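Long-range contact in MSHA biogenesis protein MshE (PDB 5HTL), which binds the second messenger cyclic di-GMP through its MshEN domain and probably takes part in building the MSHA pilus: residues Val79-Leu93 against Pro133-Tyr145. Residues are numbered along the deposited sequence; the frame is centred on the assembly and turned at random.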
ATOM      1  N   VAL A  79      15.779   9.990  -7.193  1.00 22.21           N
ATOM      2  CA  VAL A  79      16.375   8.717  -7.601  1.00 16.75           C
ATOM      3  C   VAL A  79      17.681   8.380  -6.860  1.00 20.69           C
ATOM      4  O   VAL A  79      17.785   7.298  -6.286  1.00 18.05           O
ATOM      5  CB  VAL A  79      16.580   8.636  -9.135  1.00 17.21           C
ATOM      6  CG1 VAL A  79      17.394   7.408  -9.511  1.00 18.98           C
ATOM      7  CG2 VAL A  79      15.239   8.647  -9.856  1.00 16.12           C
ATOM      8  N   PRO A  80      18.664   9.312  -6.841  1.00 22.25           N
ATOM      9  CA  PRO A  80      19.955   8.996  -6.212  1.00 21.83           C
ATOM     10  C   PRO A  80      19.950   8.658  -4.720  1.00 19.16           C
ATOM     11  O   PRO A  80      20.997   8.218  -4.233  1.00 23.12           O
ATOM     12  CB  PRO A  80      20.779  10.277  -6.432  1.00 26.43           C
ATOM     13  CG  PRO A  80      19.808  11.327  -6.810  1.00 27.02           C
ATOM     14  CD  PRO A  80      18.725  10.613  -7.536  1.00 24.53           C
ATOM     15  N   LEU A  81      18.854   8.883  -4.010  1.00 20.41           N
ATOM     16  CA  LEU A  81      18.779   8.560  -2.590  1.00 20.93           C
ATOM     17  C   LEU A  81      19.057   7.077  -2.327  1.00 21.03           C
ATOM     18  O   LEU A  81      19.546   6.698  -1.259  1.00 23.64           O
ATOM     19  CB  LEU A  81      17.426   8.981  -2.020  1.00 24.93           C
ATOM     20  CG  LEU A  81      17.191  10.486  -2.176  1.00 28.87           C
ATOM     21  CD1 LEU A  81      15.795  10.902  -1.746  1.00 32.07           C
ATOM     22  CD2 LEU A  81      18.246  11.296  -1.425  1.00 31.50           C
ATOM     23  N   LEU A  82      18.734   6.242  -3.309  1.00 16.56           N
ATOM     24  CA  LEU A  82      19.118   4.839  -3.266  1.00 16.54           C
ATOM     25  C   LEU A  82      20.254   4.648  -4.260  1.00 18.00           C
ATOM     26  O   LEU A  82      20.083   4.889  -5.453  1.00 19.35           O
ATOM     27  CB  LEU A  82      17.923   3.973  -3.659  1.00 16.53           C
ATOM     28  CG  LEU A  82      18.061   2.454  -3.597  1.00 15.92           C
ATOM     29  CD1 LEU A  82      18.320   2.022  -2.177  1.00 16.02           C
ATOM     30  CD2 LEU A  82      16.797   1.796  -4.125  1.00 16.83           C
ATOM     31  N   PRO A  83      21.441   4.240  -3.781  1.00 16.64           N
ATOM     32  CA  PRO A  83      22.544   4.064  -4.728  1.00 18.29           C
ATOM     33  C   PRO A  83      22.208   3.018  -5.792  1.00 14.85           C
ATOM     34  O   PRO A  83      21.465   2.067  -5.506  1.00 14.54           O
ATOM     35  CB  PRO A  83      23.695   3.580  -3.840  1.00 16.08           C
ATOM     36  CG  PRO A  83      23.348   4.085  -2.467  1.00 19.28           C
ATOM     37  CD  PRO A  83      21.853   3.996  -2.390  1.00 18.76           C
ATOM     38  N   GLU A  84      22.757   3.204  -6.990  1.00 14.75           N
ATOM     39  CA  GLU A  84      22.451   2.349  -8.125  1.00 14.07           C
ATOM     40  C   GLU A  84      22.651   0.866  -7.837  1.00 13.99           C
ATOM     41  O   GLU A  84      21.833   0.042  -8.244  1.00 14.91           O
ATOM     42  CB  GLU A  84      23.273   2.754  -9.347  1.00 16.23           C
ATOM     43  CG  GLU A  84      22.877   1.990 -10.603  1.00 17.75           C
ATOM     44  CD  GLU A  84      23.710   2.364 -11.803  1.00 18.48           C
ATOM     45  OE1 GLU A  84      24.454   3.370 -11.724  1.00 25.34           O
ATOM     46  OE2 GLU A  84      23.633   1.644 -12.821  1.00 23.11           O
ATOM     47  N   VAL A  85      23.733   0.505  -7.149  1.00 15.62           N
ATOM     48  CA  VAL A  85      23.968  -0.913  -6.897  1.00 15.20           C
ATOM     49  C   VAL A  85      22.849  -1.542  -6.068  1.00 16.10           C
ATOM     50  O   VAL A  85      22.475  -2.696  -6.286  1.00 15.05           O
ATOM     51  CB  VAL A  85      25.348  -1.185  -6.241  1.00 20.95           C
ATOM     52  CG1 VAL A  85      26.484  -0.846  -7.197  1.00 28.80           C
ATOM     53  CG2 VAL A  85      25.497  -0.424  -4.939  1.00 20.91           C
ATOM     54  N   HIS A  86      22.290  -0.777  -5.141  1.00 14.74           N
ATOM     55  CA  HIS A  86      21.197  -1.285  -4.320  1.00 15.23           C
ATOM     56  C   HIS A  86      19.865  -1.278  -5.054  1.00 13.52           C
ATOM     57  O   HIS A  86      19.080  -2.215  -4.936  1.00 13.80           O
ATOM     58  CB  HIS A  86      21.124  -0.515  -3.010  1.00 17.22           C
ATOM     59  CG  HIS A  86      22.349  -0.694  -2.171  1.00 20.18           C
ATOM     60  ND1 HIS A  86      22.700  -1.911  -1.640  1.00 26.09           N
ATOM     61  CD2 HIS A  86      23.328   0.176  -1.827  1.00 22.09           C
ATOM     62  CE1 HIS A  86      23.841  -1.781  -0.977  1.00 23.83           C
ATOM     63  NE2 HIS A  86      24.240  -0.529  -1.074  1.00 22.43           N
ATOM     64  N   ALA A  87      19.613  -0.221  -5.820  1.00 14.60           N
ATOM     65  CA  ALA A  87      18.415  -0.153  -6.650  1.00 13.35           C
ATOM     66  C   ALA A  87      18.343  -1.359  -7.589  1.00 10.50           C
ATOM     67  O   ALA A  87      17.318  -2.026  -7.682  1.00 11.26           O
ATOM     68  CB  ALA A  87      18.405   1.157  -7.439  1.00 13.60           C
ATOM     69  N   ARG A  88      19.442  -1.665  -8.260  1.00 11.84           N
ATOM     70  CA  ARG A  88      19.489  -2.806  -9.166  1.00 11.53           C
ATOM     71  C   ARG A  88      19.339  -4.138  -8.436  1.00 10.64           C
ATOM     72  O   ARG A  88      18.578  -4.991  -8.882  1.00 11.70           O
ATOM     73  CB  ARG A  88      20.758  -2.768 -10.023  1.00 12.73           C
ATOM     74  CG  ARG A  88      20.749  -1.598 -11.017  1.00 12.00           C
ATOM     75  CD  ARG A  88      21.999  -1.617 -11.907  1.00 14.07           C
ATOM     76  NE  ARG A  88      22.018  -0.535 -12.893  1.00 15.76           N
ATOM     77  CZ  ARG A  88      21.423  -0.581 -14.086  1.00 14.87           C
ATOM     78  NH1 ARG A  88      20.713  -1.641 -14.457  1.00 15.66           N
ATOM     79  NH2 ARG A  88      21.517   0.450 -14.913  1.00 15.82           N
ATOM     80  N   ARG A  89      20.019  -4.308  -7.305  1.00 10.67           N
ATOM     81  CA  ARG A  89      19.911  -5.556  -6.534  1.00 12.17           C
ATOM     82  C   ARG A  89      18.486  -5.826  -6.082  1.00 12.95           C
ATOM     83  O   ARG A  89      18.000  -6.960  -6.165  1.00 12.63           O
ATOM     84  CB  ARG A  89      20.818  -5.535  -5.297  1.00 12.41           C
ATOM     85  CG  ARG A  89      20.713  -6.815  -4.439  1.00 16.02           C
ATOM     86  CD  ARG A  89      19.812  -6.591  -3.231  1.00 26.96           C
ATOM     87  NE  ARG A  89      19.399  -7.794  -2.500  1.00 28.94           N
ATOM     88  CZ  ARG A  89      18.269  -8.467  -2.717  1.00 30.61           C
ATOM     89  NH1 ARG A  89      17.427  -8.085  -3.668  1.00 30.87           N
ATOM     90  NH2 ARG A  89      17.980  -9.533  -1.981  1.00 36.38           N
ATOM     91  N   LEU A  90      17.816  -4.771  -5.613  1.00 12.03           N
ATOM     92  CA  LEU A  90      16.513  -4.877  -4.976  1.00 12.17           C
ATOM     93  C   LEU A  90      15.371  -4.706  -5.964  1.00 12.91           C
ATOM     94  O   LEU A  90      14.198  -4.867  -5.595  1.00 13.90           O
ATOM     95  CB  LEU A  90      16.402  -3.807  -3.884  1.00 14.05           C
ATOM     96  CG  LEU A  90      17.394  -3.971  -2.734  1.00 14.59           C
ATOM     97  CD1 LEU A  90      17.388  -2.751  -1.826  1.00 21.23           C
ATOM     98  CD2 LEU A  90      17.030  -5.218  -1.947  1.00 21.77           C
ATOM     99  N   ARG A  91      15.703  -4.386  -7.212  1.00 11.99           N
ATOM    100  CA  ARG A  91      14.717  -4.046  -8.244  1.00 11.54           C
ATOM    101  C   ARG A  91      13.718  -3.013  -7.716  1.00 11.24           C
ATOM    102  O   ARG A  91      12.499  -3.217  -7.737  1.00 12.49           O
ATOM    103  CB  ARG A  91      14.044  -5.300  -8.811  1.00 13.54           C
ATOM    104  CG  ARG A  91      15.053  -6.266  -9.461  1.00 14.23           C
ATOM    105  CD  ARG A  91      14.380  -7.558  -9.908  1.00 19.47           C
ATOM    106  NE  ARG A  91      13.900  -8.320  -8.762  1.00 18.27           N
ATOM    107  CZ  ARG A  91      13.074  -9.360  -8.843  1.00 21.88           C
ATOM    108  NH1 ARG A  91      12.651  -9.782 -10.026  1.00 21.62           N
ATOM    109  NH2 ARG A  91      12.683  -9.979  -7.742  1.00 21.53           N
ATOM    110  N   ALA A  92      14.265  -1.891  -7.259  1.00 10.72           N
ATOM    111  CA  ALA A  92      13.500  -0.821  -6.613  1.00 10.15           C
ATOM    112  C   ALA A  92      14.029   0.510  -7.097  1.00 10.58           C
ATOM    113  O   ALA A  92      15.236   0.692  -7.207  1.00 12.08           O
ATOM    114  CB  ALA A  92      13.645  -0.918  -5.108  1.00 12.21           C
ATOM    115  N   LEU A  93      13.128   1.437  -7.395  1.00 10.51           N
ATOM    116  CA  LEU A  93      13.496   2.776  -7.850  1.00 11.62           C
ATOM    117  C   LEU A  93      12.737   3.821  -7.055  1.00 10.34           C
ATOM    118  O   LEU A  93      11.509   3.791  -6.997  1.00 11.49           O
ATOM    119  CB  LEU A  93      13.148   2.939  -9.332  1.00 13.35           C
ATOM    120  CG  LEU A  93      13.493   4.273 -10.008  1.00 14.07           C
ATOM    121  CD1 LEU A  93      14.999   4.377 -10.140  1.00 14.31           C
ATOM    122  CD2 LEU A  93      12.851   4.400 -11.384  1.00 14.65           C
ATOM    123  N   PRO A 133       6.403  -3.166 -14.217  1.00 13.40           N
ATOM    124  CA  PRO A 133       7.080  -4.300 -14.857  1.00 13.53           C
ATOM    125  C   PRO A 133       8.597  -4.223 -14.726  1.00 11.73           C
ATOM    126  O   PRO A 133       9.191  -3.134 -14.770  1.00 12.40           O
ATOM    127  CB  PRO A 133       6.675  -4.164 -16.326  1.00 16.33           C
ATOM    128  CG  PRO A 133       5.392  -3.393 -16.289  1.00 16.43           C
ATOM    129  CD  PRO A 133       5.521  -2.440 -15.151  1.00 16.05           C
ATOM    130  N   GLU A 134       9.227  -5.382 -14.555  1.00 13.26           N
ATOM    131  CA  GLU A 134      10.670  -5.433 -14.367  1.00 14.84           C
ATOM    132  C   GLU A 134      11.429  -4.785 -15.518  1.00 12.84           C
ATOM    133  O   GLU A 134      12.409  -4.078 -15.289  1.00 13.40           O
ATOM    134  CB  GLU A 134      11.126  -6.875 -14.145  1.00 17.11           C
ATOM    135  CG  GLU A 134      12.541  -7.014 -13.639  1.00 26.00           C
ATOM    136  CD  GLU A 134      12.842  -8.439 -13.226  1.00 37.41           C
ATOM    137  OE1 GLU A 134      12.338  -8.866 -12.165  1.00 40.84           O
ATOM    138  OE2 GLU A 134      13.565  -9.132 -13.970  1.00 43.47           O
ATOM    139  N   LYS A 135      10.953  -4.988 -16.746  1.00 14.24           N
ATOM    140  CA  LYS A 135      11.612  -4.396 -17.913  1.00 15.32           C
ATOM    141  C   LYS A 135      11.628  -2.881 -17.788  1.00 13.23           C
ATOM    142  O   LYS A 135      12.637  -2.236 -18.069  1.00 15.51           O
ATOM    143  CB  LYS A 135      10.906  -4.803 -19.208  1.00 18.32           C
ATOM    144  CG  LYS A 135      11.633  -4.342 -20.475  1.00 28.70           C
ATOM    145  CD  LYS A 135      10.850  -4.685 -21.740  1.00 37.66           C
ATOM    146  CE  LYS A 135      11.665  -4.413 -23.005  1.00 45.03           C
ATOM    147  NZ  LYS A 135      10.887  -4.693 -24.252  1.00 51.54           N
ATOM    148  N   GLN A 136      10.519  -2.308 -17.329  1.00 13.85           N
ATOM    149  CA  GLN A 136      10.452  -0.862 -17.149  1.00 14.70           C
ATOM    150  C   GLN A 136      11.359  -0.339 -16.047  1.00 14.57           C
ATOM    151  O   GLN A 136      11.921   0.752 -16.175  1.00 14.10           O
ATOM    152  CB  GLN A 136       9.021  -0.421 -16.892  1.00 12.90           C
ATOM    153  CG  GLN A 136       8.134  -0.569 -18.107  1.00 14.11           C
ATOM    154  CD  GLN A 136       6.814   0.117 -17.907  1.00 15.11           C
ATOM    155  OE1 GLN A 136       6.448   0.437 -16.777  1.00 14.81           O
ATOM    156  NE2 GLN A 136       6.088   0.352 -18.995  1.00 21.89           N
ATOM    157  N   LEU A 137      11.494  -1.109 -14.968  1.00 12.53           N
ATOM    158  CA  LEU A 137      12.410  -0.775 -13.879  1.00 14.26           C
ATOM    159  C   LEU A 137      13.843  -0.703 -14.394  1.00 13.52           C
ATOM    160  O   LEU A 137      14.576   0.248 -14.105  1.00 16.11           O
ATOM    161  CB  LEU A 137      12.340  -1.824 -12.765  1.00 18.27           C
ATOM    162  CG  LEU A 137      11.728  -1.523 -11.392  1.00 28.76           C
ATOM    163  CD1 LEU A 137      11.779  -0.040 -11.016  1.00 23.73           C
ATOM    164  CD2 LEU A 137      10.315  -2.078 -11.290  1.00 25.73           C
ATOM    165  N   VAL A 138      14.249  -1.720 -15.147  1.00 13.05           N
ATOM    166  CA  VAL A 138      15.609  -1.779 -15.661  1.00 15.89           C
ATOM    167  C   VAL A 138      15.875  -0.637 -16.644  1.00 15.72           C
ATOM    168  O   VAL A 138      16.928   0.007 -16.583  1.00 15.93           O
ATOM    169  CB  VAL A 138      15.906  -3.151 -16.261  1.00 16.08           C
ATOM    170  CG1 VAL A 138      17.271  -3.152 -16.959  1.00 21.24           C
ATOM    171  CG2 VAL A 138      15.858  -4.206 -15.162  1.00 18.07           C
ATOM    172  N   ASP A 139      14.908  -0.348 -17.517  1.00 14.25           N
ATOM    173  CA  ASP A 139      15.029   0.817 -18.391  1.00 16.57           C
ATOM    174  C   ASP A 139      15.172   2.086 -17.551  1.00 16.37           C
ATOM    175  O   ASP A 139      15.934   2.983 -17.895  1.00 17.39           O
ATOM    176  CB  ASP A 139      13.821   0.950 -19.317  1.00 17.62           C
ATOM    177  CG  ASP A 139      13.804  -0.084 -20.420  1.00 25.45           C
ATOM    178  OD1 ASP A 139      12.714  -0.303 -20.997  1.00 28.83           O
ATOM    179  OD2 ASP A 139      14.868  -0.667 -20.720  1.00 27.99           O
ATOM    180  N   GLY A 140      14.435   2.157 -16.445  1.00 14.00           N
ATOM    181  CA  GLY A 140      14.527   3.283 -15.536  1.00 14.21           C
ATOM    182  C   GLY A 140      15.920   3.435 -14.951  1.00 14.17           C
ATOM    183  O   GLY A 140      16.467   4.537 -14.938  1.00 16.03           O
ATOM    184  N   PHE A 141      16.515   2.337 -14.483  1.00 14.89           N
ATOM    185  CA  PHE A 141      17.889   2.371 -13.970  1.00 13.83           C
ATOM    186  C   PHE A 141      18.859   2.942 -15.000  1.00 16.00           C
ATOM    187  O   PHE A 141      19.750   3.718 -14.654  1.00 20.92           O
ATOM    188  CB  PHE A 141      18.355   0.967 -13.556  1.00 15.67           C
ATOM    189  CG  PHE A 141      17.524   0.341 -12.465  1.00 14.42           C
ATOM    190  CD1 PHE A 141      17.322  -1.034 -12.448  1.00 13.96           C
ATOM    191  CD2 PHE A 141      16.955   1.115 -11.461  1.00 14.54           C
ATOM    192  CE1 PHE A 141      16.554  -1.636 -11.447  1.00 13.60           C
ATOM    193  CE2 PHE A 141      16.178   0.519 -10.457  1.00 15.46           C
ATOM    194  CZ  PHE A 141      15.986  -0.854 -10.455  1.00 14.03           C
ATOM    195  N   ASP A 142      18.680   2.551 -16.254  1.00 16.49           N
ATOM    196  CA  ASP A 142      19.566   2.983 -17.334  1.00 20.29           C
ATOM    197  C   ASP A 142      19.383   4.466 -17.636  1.00 23.22           C
ATOM    198  O   ASP A 142      20.317   5.156 -18.064  1.00 23.35           O
ATOM    199  CB  ASP A 142      19.298   2.149 -18.590  1.00 19.32           C
ATOM    200  CG  ASP A 142      19.630   0.683 -18.398  1.00 28.07           C
ATOM    201  OD1 ASP A 142      20.464   0.374 -17.520  1.00 34.06           O
ATOM    202  OD2 ASP A 142      19.065  -0.162 -19.127  1.00 31.41           O
ATOM    203  N   ARG A 143      18.172   4.943 -17.379  1.00 22.00           N
ATOM    204  CA  ARG A 143      17.721   6.283 -17.720  1.00 26.55           C
ATOM    205  C   ARG A 143      18.068   7.308 -16.643  1.00 28.31           C
ATOM    206  O   ARG A 143      18.464   8.441 -16.948  1.00 27.31           O
ATOM    207  CB  ARG A 143      16.199   6.232 -17.922  1.00 25.22           C
ATOM    208  CG  ARG A 143      15.512   7.531 -18.266  1.00 31.41           C
ATOM    209  CD  ARG A 143      14.166   7.251 -18.929  1.00 28.92           C
ATOM    210  NE  ARG A 143      13.082   6.998 -17.975  1.00 28.60           N
ATOM    211  CZ  ARG A 143      12.368   5.875 -17.913  1.00 24.39           C
ATOM    212  NH1 ARG A 143      12.616   4.876 -18.744  1.00 28.96           N
ATOM    213  NH2 ARG A 143      11.404   5.751 -17.013  1.00 27.18           N
ATOM    214  N   TYR A 144      17.931   6.902 -15.383  1.00 19.43           N
ATOM    215  CA  TYR A 144      18.010   7.837 -14.268  1.00 19.72           C
ATOM    216  C   TYR A 144      19.327   7.820 -13.495  1.00 23.24           C
ATOM    217  O   TYR A 144      19.570   8.707 -12.675  1.00 30.23           O
ATOM    218  CB  TYR A 144      16.844   7.612 -13.308  1.00 21.22           C
ATOM    219  CG  TYR A 144      15.492   7.870 -13.937  1.00 19.46           C
ATOM    220  CD1 TYR A 144      15.157   9.134 -14.411  1.00 24.11           C
ATOM    221  CD2 TYR A 144      14.552   6.856 -14.064  1.00 17.49           C
ATOM    222  CE1 TYR A 144      13.923   9.378 -14.991  1.00 27.96           C
ATOM    223  CE2 TYR A 144      13.318   7.091 -14.645  1.00 20.38           C
ATOM    224  CZ  TYR A 144      13.010   8.354 -15.105  1.00 22.49           C
ATOM    225  OH  TYR A 144      11.779   8.591 -15.681  1.00 25.17           O
ATOM    226  N   TYR A 145      20.155   6.809 -13.724  1.00 20.76           N
ATOM    227  CA  TYR A 145      21.486   6.780 -13.126  1.00 22.36           C
ATOM    228  C   TYR A 145      22.531   7.109 -14.182  1.00 32.69           C
ATOM    229  O   TYR A 145      22.207   7.232 -15.359  1.00 32.58           O
ATOM    230  CB  TYR A 145      21.791   5.422 -12.489  1.00 21.99           C
ATOM    231  CG  TYR A 145      21.017   5.149 -11.219  1.00 19.36           C
ATOM    232  CD1 TYR A 145      21.370   5.760 -10.020  1.00 18.60           C
ATOM    233  CD2 TYR A 145      19.940   4.272 -11.214  1.00 17.80           C
ATOM    234  CE1 TYR A 145      20.672   5.509  -8.856  1.00 15.25           C
ATOM    235  CE2 TYR A 145      19.231   4.017 -10.060  1.00 16.71           C
ATOM    236  CZ  TYR A 145      19.599   4.633  -8.883  1.00 15.07           C
ATOM    237  OH  TYR A 145      18.891   4.367  -7.742  1.00 16.06           O
TER
HETATM  238  O   HOH W   1      16.324   4.937  -6.693  1.00 15.03           O
HETATM  239  O   HOH W   2      22.739   3.410 -15.306  1.00 33.93           O
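With CG turned away from the carbonyl carbon (chi1 -71°), Tyr145 drives its ring between Val79 and Glu84, while Arg88, its chain extended from CG to NE (chi2 -177°), carries its guanidinium across Phe141 to Asp142. Val79 CG1 and Glu84 CB make CH-pi contacts with opposite faces of the Tyr145 ring. Its hydroxyl OH, near Ala87 CB, donates to Leu82 O (2.6 Å) and accepts from a water that also binds Val79 O. Phe141 CB sits over the centre of the Arg88 guanidinium, 3.5 Å from CZ, and Arg88 CG lies off-centre above the Phe141 ring. In the guanidinium plane, Arg88 NH2 forms a salt bridge with Asp142 OD1 (2.8 Å, almost straight at 173°) and NE another with Glu84 OE2 (2.7 Å). Leu93 packs deeper, CB on Leu137 CD1 (3.7 Å) and CD1 beside the Phe141 ring edge. Helices 84-90 and 134-144 run antiparallel within the MshEN domain; the first ends in a Schellman motif at Arg91, before strand 92-98. An apolar and aromatic core is joined to an ionic network in which Arg88 probably offsets the repulsion between two carboxylates, and the Tyr145 hydroxyl ties the end of the crystallised fragment to the loop before helix 84-90.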